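Local atomic coordinates of MymaA.19257.a.B3 (Mycobacterium marinum, PDB entry 6Q10), a protein that is of unknown function but is the Mycobacterium marinum ortholog of Rv2700, probably membrane-anchored, here as its soluble domain, which contains a LytR_C family region. Residues Gly11-Arg16 / Cys97-Asn102; Ala25-Thr30 / Ser133-Ala138; Val34-Gly39 / Ala61-Val66; Asp125-Val130 / Ala148-Ser153. All blocks are in the same frame, centred on the assembly; numbering follows the deposited sequence.

Contact 1: Gly11-Arg16 / Cys97-Asn102; sequences GERVSR and CTELFN. With EDO (1,2-ethanediol), chain B.
Glu12 and Asn102 face each other in the antiparallel ladder that adds strand 12-14 to one edge of the mixed sheet, alongside strand 99-102. The backbone bonds of this pair run both ways: Glu12 N donates to Asn102 O, and Asn102 N to Glu12 O at 2.8 Å. Further on, Val14 N gives its hydrogen to Leu100 O (2.9 Å). Between them lies the non-hydrogen-bonded pair of Arg13 and Phe101, where the CA-H of Phe101 approaches Glu12 O.

Arg13 carries the aromatic and charged part of the contact. Its chain bends at chi2 (74°), which sets CD over the face of the Phe101 ring in a CH-pi contact, 4.2 Å from CD to the ring centroid and offset toward the rim. Farther out, the guanidinium stacks on the Glu99 carboxylate with the two planes 23° apart. The salt bridge from Arg13 NH2 to Glu99 OE2, 3.3 Å, therefore works through charge alone, since the oxygen sits well out of the guanidinium plane.

Apolar contact occupies the other face of the sheet, where Val14 CB meets Leu100 CB at 3.9 Å and Val14 CG2 touches Asn102 CB. Met19 lies against both Val14 and Leu100, and Trp92 also packs on Leu100.

A 1,2-ethanediol, probably from the crystallisation liquor, bridges the strands. Its O2 takes a hydrogen from Arg13 NH2, while its O1 accepts from Arg13 NE (2.8 Å) and Leu100 N (2.9 Å) and donates to Val14 O at 2.7 Å.

Contact 2: Ala25-Thr30 / Ser133-Ala138; sequences AQLGET and SLRPGA
Leu27 and Leu134 both turn CG anti to their own carbonyl carbon (chi1 -53° and -52°), and the two side chains cross at about a right angle with Leu27 CG 3.8 Å from Leu134 CB. The contact joins two loops: the one leading into strand 32-36, and the one leaving helix 125-132, which goes on into a type II beta turn from Arg135 to Ala138.

Leu134 lies against Ala25 and Leu27, its CD1 and CD2 each 3.6 Å from Ala25 O and its CD1 also near Leu27 CD2. Pro24, Leu93 and Pro142 pack on it from elsewhere. Gln26 bends at chi2, and its amide comes up against the Leu134 backbone, with NE2 3.3 Å from Leu134 C; the angle to Leu134 O is too poor for a hydrogen bond. Leu27 CD1 brushes the extended chain of Arg135, whose NE is bonded to Leu54 O.

A single direct hydrogen bond links the loops, from Leu27 N to Leu134 O (2.9 Å, 163° at the hydrogen), with the donor in the carbonyl plane. That oxygen has a second partner, a water that donates to it at 3.1 Å and accepts from Gly28 N.

Contact 3: Val34-Gly39 / Ala61-Val66; sequences VLNASG and AANDPV
Val34 and Ala61 pair in parallel at the edge of the sheet, and three backbone bonds tie the two segments together, the last from Asp64 just after strand 60-63. Ala62 N donates to Val34 O nearly along the C=O axis, and Asn36 N to Ala62 O at 2.8 Å. The third bond, Asp64 N to Asn36 O (3.0 Å), is different: the donor stands above the carbonyl plane, 47° out of it. A water donates to both Asn36 O and Asp64 O, adding a bridge beside the third bond.

The apolar contact centres on Leu35. Its CB sits 3.8 Å from Asp64 CB, the side chains crossing at about a right angle, while CD2 reaches Ala62 CB at 4.1 Å. These strands are the two parallel members of a beta-alpha-beta unit connected by helix 43-54, whose Ala44 lies against both Val34 and Ala61.

Asn36 and Asn63 lie side by side on that helix-covered face, Asn36 CB 3.7 Å from Asn63 OD1. In the conformer described, Asn36 has CG anti to the backbone N (chi1 -179°), and its OD1 accepts from Ser38 N (an Asx turn) and from Gly39 N, together an Asx motif. Asp64 forms another Asx turn: its OD1 takes Val66 N from above the carboxylate plane and also makes a salt bridge with Arg79, while OD2 accepts from Tyr67 N and lies 3.9 Å from Ala37 CB.

Contact 4: Asp125-Val130 / Ala148-Ser153; sequences DDIDAV and AKIHAS. With EDO (1,2-ethanediol), chain C.
Ile150 projects from helix 144-153 toward helix 125-132 and meets Asp126, Ile127 and Val130, so that two helices near the C-terminus pack with their short segments running at 140° to each other. From CB, which points at the opposite helix, the side chain forks. The CG2 branch stays close to its own helix, over one face of the neighbouring His151 ring, and just reaches Ile127 CG1. The other branch does more of the touching: CG1, anti to the carbonyl carbon (chi1 -68°), lies 4.0 Å from Asp126 CB. Beyond it the tip, CD1, comes 3.9 Å from Ile127 CG1 and 4.0 Å from Val130 CG2, close also to the Asp126 backbone. Ile127 crosses Ile150 at about a right angle, whereas Val130 slides past it in the opposite direction. Leu93 and Val94 of helix 85-94 back Val130 and Ile127, respectively.

At the border of this apolar patch Lys149 reaches across with an extended chain. Its CE passes 3.2 Å from Asp126 OD2, and NZ forms a salt bridge to that oxygen at 2.9 Å, using the syn lone pair. A water accepts from Lys149 NZ and donates to Asp126 OD1 at 2.7 Å. The same OD1 accepts a hydrogen from O2 of a 1,2-ethanediol, probably a crystallisation additive. With one oxygen on the ammonium and the other taking hydrogens from a water and from the diol, both carboxylate oxygens of Asp126 are held, and the nearby positive charge would be expected to favour its ionised form.

In the fold
Contacts 1 and 3 belong to one mixed sheet and hold its outermost strands, 12-14 and 60-63; their centres are about 17 Å apart, and contact 3 is nested along the chain inside the loop closed by contact 1. Contact 4 packs helices 125-132 and 144-153, and contact 2 joins the loop between them to the loop before strand 32-36; their centres are about 16 Å apart, and their segments alternate and adjoin in sequence. Contacts 3 and 4 are about 27 Å apart between centres, on opposite sides of the chain's centre. Contact 4 touches contact 1 through Arg16 CD and His151 O, 3.4 Å apart. The Cys97-Cys155 disulfide ties the C-terminal end covalently to contact 1.

Contact 1: Gly11-Arg16 / Cys97-Asn102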
loop_
_atom_site.group_PDB
_atom_site.type_symbol
_atom_site.label_atom_id
_atom_site.label_comp_id
_atom_site.label_asym_id
_atom_site.label_seq_id
_atom_site.Cartn_x
_atom_site.Cartn_y
_atom_site.Cartn_z
ATOM N N GLY A 11 -12.721 4.580 -9.360
ATOM C CA GLY A 11 -11.976 4.114 -10.501
ATOM C C GLY A 11 -12.080 2.613 -10.665
ATOM O O GLY A 11 -13.057 1.990 -10.244
ATOM N N GLU A 12 -11.074 2.026 -11.284
ATOM C CA GLU A 12 -11.153 0.639 -11.718
ATOM C C GLU A 12 -10.563 -0.264 -10.643
ATOM O O GLU A 12 -9.450 -0.027 -10.183
ATOM C CB GLU A 12 -10.411 0.480 -13.050
ATOM C CG GLU A 12 -9.930 -0.935 -13.370
ATOM C CD GLU A 12 -8.930 -0.964 -14.523
ATOM O OE1 GLU A 12 -8.079 -0.047 -14.607
ATOM O OE2 GLU A 12 -8.999 -1.902 -15.346
ATOM N N ARG A 13 -11.324 -1.274 -10.221
ATOM C CA ARG A 13 -10.785 -2.275 -9.301
ATOM C C ARG A 13 -9.715 -3.090 -10.018
ATOM O O ARG A 13 -9.949 -3.618 -11.110
ATOM C CB ARG A 13 -11.927 -3.174 -8.802
ATOM C CG ARG A 13 -11.492 -4.295 -7.841
ATOM C CD ARG A 13 -11.140 -3.781 -6.441
ATOM N NE ARG A 13 -10.946 -4.904 -5.520
ATOM C CZ ARG A 13 -11.925 -5.520 -4.873
ATOM N NH1 ARG A 13 -13.185 -5.137 -5.054
ATOM N NH2 ARG A 13 -11.644 -6.532 -4.051
ATOM N N VAL A 14 -8.519 -3.174 -9.424
ATOM C CA VAL A 14 -7.409 -3.898 -10.031
ATOM C C VAL A 14 -7.326 -5.267 -9.366
ATOM O O VAL A 14 -7.396 -5.362 -8.137
ATOM C CB VAL A 14 -6.104 -3.105 -9.895
ATOM C CG1 VAL A 14 -4.935 -3.938 -10.343
ATOM C CG2 VAL A 14 -6.205 -1.819 -10.732
ATOM N N SER A 15 -7.207 -6.325 -10.166
ATOM C CA SER A 15 -7.230 -7.681 -9.627
ATOM C C SER A 15 -5.917 -8.042 -8.941
ATOM O O SER A 15 -4.850 -7.491 -9.246
ATOM C CB SER A 15 -7.514 -8.713 -10.734
ATOM O OG SER A 15 -6.435 -8.748 -11.655
ATOM N N ARG A 16 -6.019 -8.948 -7.969
ATOM C CA ARG A 16 -4.822 -9.538 -7.375
ATOM C C ARG A 16 -3.915 -10.110 -8.455
ATOM O O ARG A 16 -2.682 -9.994 -8.387
ATOM C CB ARG A 16 -5.233 -10.625 -6.380
ATOM C CG ARG A 16 -4.097 -11.495 -5.905
ATOM C CD ARG A 16 -4.610 -12.851 -5.381
ATOM N NE ARG A 16 -4.784 -13.808 -6.469
ATOM C CZ ARG A 16 -5.915 -14.447 -6.754
ATOM N NH1 ARG A 16 -7.001 -14.256 -6.017
ATOM N NH2 ARG A 16 -5.951 -15.287 -7.778
ATOM N N CYS A 97 -4.298 -6.956 2.459
ATOM C CA CYS A 97 -5.717 -7.289 2.422
ATOM C C CYS A 97 -6.571 -6.079 2.082
ATOM O O CYS A 97 -7.783 -6.091 2.304
ATOM C CB CYS A 97 -6.133 -7.952 3.732
ATOM S SG CYS A 97 -5.230 -9.557 3.902
ATOM N N THR A 98 -5.943 -5.041 1.547
ATOM C CA THR A 98 -6.659 -3.884 1.028
ATOM C C THR A 98 -7.112 -4.132 -0.415
ATOM O O THR A 98 -6.605 -5.024 -1.106
ATOM C CB THR A 98 -5.792 -2.633 1.095
ATOM O OG1 THR A 98 -4.574 -2.862 0.379
ATOM C CG2 THR A 98 -5.506 -2.251 2.554
ATOM N N GLU A 99 -8.111 -3.354 -0.844
ATOM C CA GLU A 99 -8.636 -3.389 -2.205
ATOM C C GLU A 99 -7.879 -2.371 -3.045
ATOM O O GLU A 99 -7.619 -1.251 -2.592
ATOM C CB GLU A 99 -10.136 -3.072 -2.223
ATOM C CG GLU A 99 -10.923 -4.039 -1.379
ATOM C CD GLU A 99 -12.380 -4.061 -1.759
ATOM O OE1 GLU A 99 -12.841 -3.087 -2.388
ATOM O OE2 GLU A 99 -13.055 -5.067 -1.442
ATOM N N LEU A 100 -7.543 -2.758 -4.277
ATOM C CA LEU A 100 -6.751 -1.927 -5.191
ATOM C C LEU A 100 -7.650 -1.200 -6.183
ATOM O O LEU A 100 -8.443 -1.843 -6.874
ATOM C CB LEU A 100 -5.773 -2.805 -5.982
ATOM C CG LEU A 100 -4.854 -3.698 -5.157
ATOM C CD1 LEU A 100 -4.133 -4.686 -6.070
ATOM C CD2 LEU A 100 -3.880 -2.837 -4.394
ATOM N N PHE A 101 -7.449 0.126 -6.322
ATOM C CA PHE A 101 -8.202 0.935 -7.278
ATOM C C PHE A 101 -7.265 1.818 -8.085
ATOM O O PHE A 101 -6.495 2.586 -7.508
ATOM C CB PHE A 101 -9.230 1.810 -6.550
ATOM C CG PHE A 101 -10.391 1.018 -6.024
ATOM C CD1 PHE A 101 -11.470 0.709 -6.835
ATOM C CD2 PHE A 101 -10.355 0.530 -4.723
ATOM C CE1 PHE A 101 -12.524 -0.033 -6.342
ATOM C CE2 PHE A 101 -11.425 -0.208 -4.229
ATOM C CZ PHE A 101 -12.482 -0.503 -5.051
ATOM N N ASN A 102 -7.392 1.761 -9.411
ATOM C CA ASN A 102 -6.728 2.723 -10.287
ATOM C C ASN A 102 -7.726 3.838 -10.560
ATOM O O ASN A 102 -8.715 3.634 -11.274
ATOM C CB ASN A 102 -6.266 2.054 -11.578
ATOM C CG ASN A 102 -5.496 3.001 -12.483
ATOM O OD1 ASN A 102 -5.797 4.183 -12.545
ATOM N ND2 ASN A 102 -4.494 2.472 -13.196
HETATM C C1 EDO B . -7.597 -6.565 -5.372
HETATM O O1 EDO B . -8.186 -5.259 -5.540
HETATM C C2 EDO B . -7.549 -6.966 -3.905
HETATM O O2 EDO B . -8.862 -6.925 -3.339
#

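Contact 2: Ala25-Thr30 / Ser133-Ala138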
loop_
_atom_site.group_PDB
_atom_site.type_symbol
_atom_site.label_atom_id
_atom_site.label_comp_id
_atom_site.label_asym_id
_atom_site.label_seq_id
_atom_site.Cartn_x
_atom_site.Cartn_y
_atom_site.Cartn_z
ATOM N N ALA A 25 8.105 -0.860 -6.389
ATOM C CA ALA A 25 9.047 0.246 -6.374
ATOM C C ALA A 25 10.074 0.114 -5.258
ATOM O O ALA A 25 9.806 -0.449 -4.199
ATOM C CB ALA A 25 8.288 1.564 -6.164
ATOM N N GLN A 26 11.250 0.699 -5.476
ATOM C CA GLN A 26 12.144 0.988 -4.354
ATOM C C GLN A 26 11.442 1.892 -3.342
ATOM O O GLN A 26 10.830 2.904 -3.707
ATOM C CB GLN A 26 13.428 1.661 -4.850
ATOM C CG GLN A 26 14.210 0.821 -5.855
ATOM C CD GLN A 26 14.734 -0.502 -5.287
ATOM O OE1 GLN A 26 14.357 -1.581 -5.747
ATOM N NE2 GLN A 26 15.622 -0.422 -4.313
ATOM N N LEU A 27 11.546 1.539 -2.061
ATOM C CA LEU A 27 10.757 2.242 -1.053
ATOM C C LEU A 27 11.110 3.732 -0.991
ATOM O O LEU A 27 10.242 4.565 -0.700
ATOM C CB LEU A 27 10.972 1.594 0.320
ATOM C CG LEU A 27 10.740 0.081 0.347
ATOM C CD1 LEU A 27 10.908 -0.412 1.777
ATOM C CD2 LEU A 27 9.375 -0.271 -0.224
ATOM N N GLY A 28 12.363 4.069 -1.249
ATOM C CA GLY A 28 12.831 5.435 -1.232
ATOM C C GLY A 28 12.500 6.222 -2.470
ATOM O O GLY A 28 12.970 7.363 -2.625
ATOM N N GLU A 29 11.706 5.643 -3.351
ATOM C CA GLU A 29 11.287 6.265 -4.592
ATOM C C GLU A 29 9.772 6.302 -4.672
ATOM O O GLU A 29 9.201 6.234 -5.758
ATOM C CB GLU A 29 11.892 5.523 -5.781
ATOM C CG GLU A 29 13.377 5.789 -5.870
ATOM C CD GLU A 29 14.063 5.025 -6.982
ATOM O OE1 GLU A 29 13.390 4.256 -7.708
ATOM O OE2 GLU A 29 15.284 5.149 -7.109
ATOM N N THR A 30 9.117 6.373 -3.514
ATOM C CA THR A 30 7.667 6.321 -3.437
ATOM C C THR A 30 7.107 7.642 -2.931
ATOM O O THR A 30 7.799 8.431 -2.290
ATOM C CB THR A 30 7.167 5.189 -2.516
ATOM O OG1 THR A 30 7.640 5.400 -1.177
ATOM C CG2 THR A 30 7.599 3.794 -3.016
ATOM N N SER A 133 14.934 -6.161 -0.777
ATOM C CA SER A 133 15.299 -5.930 -2.174
ATOM C C SER A 133 14.843 -4.585 -2.702
ATOM O O SER A 133 15.176 -4.243 -3.847
ATOM C CB SER A 133 14.706 -7.008 -3.075
ATOM O OG SER A 133 15.083 -8.276 -2.625
ATOM N N LEU A 134 14.073 -3.832 -1.914
ATOM C CA LEU A 134 13.544 -2.530 -2.294
ATOM C C LEU A 134 14.233 -1.412 -1.523
ATOM O O LEU A 134 13.746 -0.280 -1.490
ATOM C CB LEU A 134 12.026 -2.507 -2.062
ATOM C CG LEU A 134 11.285 -3.686 -2.705
ATOM C CD1 LEU A 134 9.779 -3.576 -2.377
ATOM C CD2 LEU A 134 11.491 -3.681 -4.210
ATOM N N ARG A 135 15.380 -1.709 -0.912
ATOM C CA ARG A 135 16.127 -0.726 -0.162
ATOM C C ARG A 135 17.497 -0.598 -0.815
ATOM O O ARG A 135 17.851 -1.440 -1.644
ATOM C CB ARG A 135 16.265 -1.145 1.299
ATOM C CG ARG A 135 14.963 -1.248 2.047
ATOM C CD ARG A 135 15.215 -1.414 3.536
ATOM N NE ARG A 135 13.946 -1.541 4.237
ATOM C CZ ARG A 135 13.452 -2.684 4.707
ATOM N NH1 ARG A 135 14.144 -3.805 4.611
ATOM N NH2 ARG A 135 12.261 -2.683 5.303
ATOM N N PRO A 136 18.263 0.449 -0.506
ATOM C CA PRO A 136 19.641 0.540 -1.017
ATOM C C PRO A 136 20.506 -0.628 -0.555
ATOM O O PRO A 136 20.306 -1.204 0.517
ATOM C CB PRO A 136 20.137 1.869 -0.441
ATOM C CG PRO A 136 18.878 2.682 -0.274
ATOM C CD PRO A 136 17.840 1.697 0.160
ATOM N N GLY A 137 21.472 -0.988 -1.395
ATOM C CA GLY A 137 22.302 -2.136 -1.091
ATOM C C GLY A 137 21.598 -3.471 -1.195
ATOM O O GLY A 137 22.044 -4.446 -0.580
ATOM N N ALA A 138 20.502 -3.541 -1.956
ATOM C CA ALA A 138 19.800 -4.801 -2.168
ATOM C C ALA A 138 20.713 -5.822 -2.835
ATOM O O ALA A 138 21.318 -5.543 -3.874
ATOM C CB ALA A 138 18.566 -4.574 -3.032
HETATM O O HOH W 1 14.795 2.656 -1.364
#

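Contact 3: Val34-Gly39 / Ala61-Val66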
loop_
_atom_site.group_PDB
_atom_site.type_symbol
_atom_site.label_atom_id
_atom_site.label_comp_id
_atom_site.label_asym_id
_atom_site.label_seq_id
_atom_site.Cartn_x
_atom_site.Cartn_y
_atom_site.Cartn_z
ATOM N N VAL A 34 -1.112 8.413 3.589
ATOM C CA VAL A 34 -1.956 7.545 4.418
ATOM C C VAL A 34 -3.192 8.343 4.804
ATOM O O VAL A 34 -3.079 9.444 5.348
ATOM C CB VAL A 34 -1.207 7.051 5.661
ATOM C CG1 VAL A 34 -2.096 6.053 6.428
ATOM C CG2 VAL A 34 0.114 6.400 5.249
ATOM N N LEU A 35 -4.367 7.819 4.470
ATOM C CA LEU A 35 -5.636 8.518 4.673
ATOM C C LEU A 35 -6.481 7.720 5.655
ATOM O O LEU A 35 -6.711 6.528 5.456
ATOM C CB LEU A 35 -6.395 8.719 3.343
ATOM C CG LEU A 35 -5.613 9.495 2.265
ATOM C CD1 LEU A 35 -6.407 9.608 0.996
ATOM C CD2 LEU A 35 -5.228 10.893 2.775
ATOM N N ASN A 36 -6.945 8.391 6.696
ATOM C CA ASN A 36 -7.776 7.774 7.728
ATOM C C ASN A 36 -9.219 7.700 7.246
ATOM O O ASN A 36 -9.867 8.734 7.055
ATOM C CB ASN A 36 -7.684 8.602 9.014
ATOM C CG ASN A 36 -8.505 8.026 10.159
ATOM O OD1 ASN A 36 -9.656 7.615 9.983
ATOM N ND2 ASN A 36 -7.904 7.994 11.349
ATOM N N ALA A 37 -9.733 6.487 7.078
ATOM C CA ALA A 37 -11.158 6.258 6.894
ATOM C C ALA A 37 -11.645 5.270 7.940
ATOM O O ALA A 37 -12.623 4.556 7.715
ATOM C CB ALA A 37 -11.469 5.763 5.483
ATOM N N SER A 38 -10.917 5.172 9.058
ATOM C CA SER A 38 -11.150 4.139 10.057
ATOM C C SER A 38 -11.897 4.645 11.271
ATOM O O SER A 38 -12.489 3.842 11.995
ATOM C CB SER A 38 -9.815 3.561 10.542
ATOM O OG SER A 38 -9.147 4.548 11.332
ATOM N N GLY A 39 -11.839 5.939 11.535
ATOM C CA GLY A 39 -12.429 6.471 12.740
ATOM C C GLY A 39 -11.563 6.327 13.968
ATOM O O GLY A 39 -11.999 6.711 15.055
ATOM N N ALA A 61 0.035 12.080 6.196
ATOM C CA ALA A 61 -1.086 11.477 6.926
ATOM C C ALA A 61 -2.214 12.478 7.074
ATOM O O ALA A 61 -2.005 13.594 7.581
ATOM C CB ALA A 61 -0.671 10.995 8.319
ATOM N N ALA A 62 -3.416 12.061 6.685
ATOM C CA ALA A 62 -4.560 12.970 6.728
ATOM C C ALA A 62 -5.846 12.159 6.806
ATOM O O ALA A 62 -5.830 10.929 6.908
ATOM C CB ALA A 62 -4.568 13.879 5.502
ATOM N N ASN A 63 -6.979 12.856 6.748
ATOM C CA ASN A 63 -8.267 12.174 6.672
ATOM C C ASN A 63 -8.647 11.899 5.216
ATOM O O ASN A 63 -8.317 12.661 4.306
ATOM C CB ASN A 63 -9.364 13.004 7.329
ATOM C CG ASN A 63 -9.315 12.969 8.864
ATOM O OD1 ASN A 63 -8.624 12.154 9.446
ATOM N ND2 ASN A 63 -10.093 13.853 9.510
ATOM N N ASP A 64 -9.360 10.800 4.991
ATOM C CA ASP A 64 -9.834 10.492 3.637
ATOM C C ASP A 64 -11.073 11.310 3.279
ATOM O O ASP A 64 -12.091 11.206 3.971
ATOM C CB ASP A 64 -10.182 9.013 3.527
ATOM C CG ASP A 64 -10.769 8.666 2.180
ATOM O OD1 ASP A 64 -10.445 9.365 1.198
ATOM O OD2 ASP A 64 -11.553 7.697 2.106
ATOM N N PRO A 65 -11.040 12.130 2.218
ATOM C CA PRO A 65 -12.250 12.875 1.847
ATOM C C PRO A 65 -13.321 12.033 1.172
ATOM O O PRO A 65 -14.491 12.464 1.163
ATOM C CB PRO A 65 -11.721 13.969 0.905
ATOM C CG PRO A 65 -10.450 13.458 0.367
ATOM C CD PRO A 65 -9.885 12.439 1.353
ATOM N N VAL A 66 -12.974 10.865 0.621
ATOM C CA VAL A 66 -13.965 10.070 -0.098
ATOM C C VAL A 66 -14.957 9.460 0.883
ATOM O O VAL A 66 -16.179 9.637 0.760
ATOM C CB VAL A 66 -13.287 8.989 -0.956
ATOM C CG1 VAL A 66 -14.361 8.130 -1.638
ATOM C CG2 VAL A 66 -12.379 9.624 -1.991
HETATM O O HOH W 2 -12.215 10.809 6.719
#

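Contact 4: Asp125-Val130 / Ala148-Ser153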
loop_
_atom_site.group_PDB
_atom_site.type_symbol
_atom_site.label_atom_id
_atom_site.label_comp_id
_atom_site.label_asym_id
_atom_site.label_seq_id
_atom_site.Cartn_x
_atom_site.Cartn_y
_atom_site.Cartn_z
ATOM N N ASP A 125 8.639 -13.267 7.407
ATOM C CA ASP A 125 9.938 -13.467 6.773
ATOM C C ASP A 125 9.865 -13.216 5.267
ATOM O O ASP A 125 10.794 -12.646 4.681
ATOM C CB ASP A 125 10.468 -14.870 7.071
ATOM C CG ASP A 125 10.999 -15.002 8.489
ATOM O OD1 ASP A 125 11.113 -13.968 9.189
ATOM O OD2 ASP A 125 11.318 -16.139 8.888
ATOM N N ASP A 126 8.781 -13.634 4.617
ATOM C CA ASP A 126 8.678 -13.423 3.172
ATOM C C ASP A 126 8.594 -11.931 2.835
ATOM O O ASP A 126 9.293 -11.441 1.934
ATOM C CB ASP A 126 7.452 -14.152 2.614
ATOM C CG ASP A 126 7.592 -15.669 2.652
ATOM O OD1 ASP A 126 8.717 -16.191 2.850
ATOM O OD2 ASP A 126 6.544 -16.342 2.509
ATOM N N ILE A 127 7.695 -11.199 3.505
ATOM C CA ILE A 127 7.571 -9.773 3.242
ATOM C C ILE A 127 8.894 -9.074 3.514
ATOM O O ILE A 127 9.353 -8.240 2.730
ATOM C CB ILE A 127 6.432 -9.177 4.097
ATOM C CG1 ILE A 127 5.067 -9.705 3.612
ATOM C CG2 ILE A 127 6.518 -7.673 4.105
ATOM C CD1 ILE A 127 3.921 -9.478 4.605
ATOM N N ASP A 128 9.540 -9.413 4.634
ATOM C CA ASP A 128 10.798 -8.766 4.982
ATOM C C ASP A 128 11.859 -9.032 3.929
ATOM O O ASP A 128 12.648 -8.138 3.604
ATOM C CB ASP A 128 11.264 -9.233 6.353
ATOM C CG ASP A 128 10.381 -8.708 7.478
ATOM O OD1 ASP A 128 9.340 -8.064 7.193
ATOM O OD2 ASP A 128 10.722 -8.952 8.655
ATOM N N ALA A 129 11.890 -10.255 3.386
ATOM C CA ALA A 129 12.826 -10.566 2.311
ATOM C C ALA A 129 12.573 -9.692 1.097
ATOM O O ALA A 129 13.509 -9.128 0.514
ATOM C CB ALA A 129 12.736 -12.048 1.949
ATOM N N VAL A 130 11.311 -9.558 0.689
ATOM C CA VAL A 130 11.027 -8.716 -0.471
ATOM C C VAL A 130 11.396 -7.260 -0.173
ATOM O O VAL A 130 12.017 -6.582 -1.006
ATOM C CB VAL A 130 9.555 -8.855 -0.891
ATOM C CG1 VAL A 130 9.227 -7.909 -2.073
ATOM C CG2 VAL A 130 9.238 -10.297 -1.289
ATOM N N ALA A 148 4.507 -13.476 -5.391
ATOM C CA ALA A 148 3.335 -14.261 -5.752
ATOM C C ALA A 148 2.783 -15.007 -4.549
ATOM O O ALA A 148 1.568 -15.007 -4.332
ATOM C CB ALA A 148 3.681 -15.227 -6.883
ATOM N N LYS A 149 3.662 -15.584 -3.716
ATOM C CA LYS A 149 3.200 -16.351 -2.563
ATOM C C LYS A 149 2.492 -15.464 -1.546
ATOM O O LYS A 149 1.461 -15.852 -0.977
ATOM C CB LYS A 149 4.374 -17.091 -1.904
ATOM C CG LYS A 149 3.964 -17.786 -0.603
ATOM C CD LYS A 149 5.167 -18.353 0.134
ATOM C CE LYS A 149 4.789 -18.814 1.540
ATOM N NZ LYS A 149 5.992 -19.203 2.324
ATOM N N ILE A 150 3.037 -14.278 -1.286
ATOM C CA ILE A 150 2.413 -13.369 -0.333
ATOM C C ILE A 150 0.978 -13.090 -0.744
ATOM O O ILE A 150 0.042 -13.218 0.057
ATOM C CB ILE A 150 3.245 -12.082 -0.227
ATOM C CG1 ILE A 150 4.575 -12.415 0.436
ATOM C CG2 ILE A 150 2.501 -10.984 0.551
ATOM C CD1 ILE A 150 5.668 -11.383 0.199
ATOM N N HIS A 151 0.781 -12.736 -2.000
ATOM C CA HIS A 151 -0.548 -12.328 -2.427
ATOM C C HIS A 151 -1.467 -13.506 -2.706
ATOM O O HIS A 151 -2.691 -13.362 -2.587
ATOM C CB HIS A 151 -0.415 -11.400 -3.628
ATOM C CG HIS A 151 0.304 -10.152 -3.277
ATOM N ND1 HIS A 151 -0.113 -9.341 -2.248
ATOM C CD2 HIS A 151 1.440 -9.604 -3.757
ATOM C CE1 HIS A 151 0.719 -8.326 -2.130
ATOM N NE2 HIS A 151 1.670 -8.457 -3.038
ATOM N N ALA A 152 -0.927 -14.679 -3.014
ATOM C CA ALA A 152 -1.814 -15.800 -3.266
ATOM C C ALA A 152 -2.330 -16.423 -1.997
ATOM O O ALA A 152 -3.290 -17.199 -2.053
ATOM C CB ALA A 152 -1.090 -16.887 -4.053
ATOM N N SER A 153 -1.677 -16.158 -0.866
ATOM C CA SER A 153 -1.933 -16.909 0.355
ATOM C C SER A 153 -2.584 -16.067 1.436
ATOM O O SER A 153 -2.878 -16.598 2.512
ATOM C CB SER A 153 -0.636 -17.511 0.904
ATOM O OG SER A 153 0.281 -16.507 1.307
HETATM C C1 EDO C . 12.283 -17.365 2.154
HETATM O O1 EDO C . 12.469 -18.413 3.112
HETATM C C2 EDO C . 12.244 -16.003 2.848
HETATM O O2 EDO C . 11.268 -16.019 3.894
HETATM O O HOH W 3 8.679 -18.838 2.470
#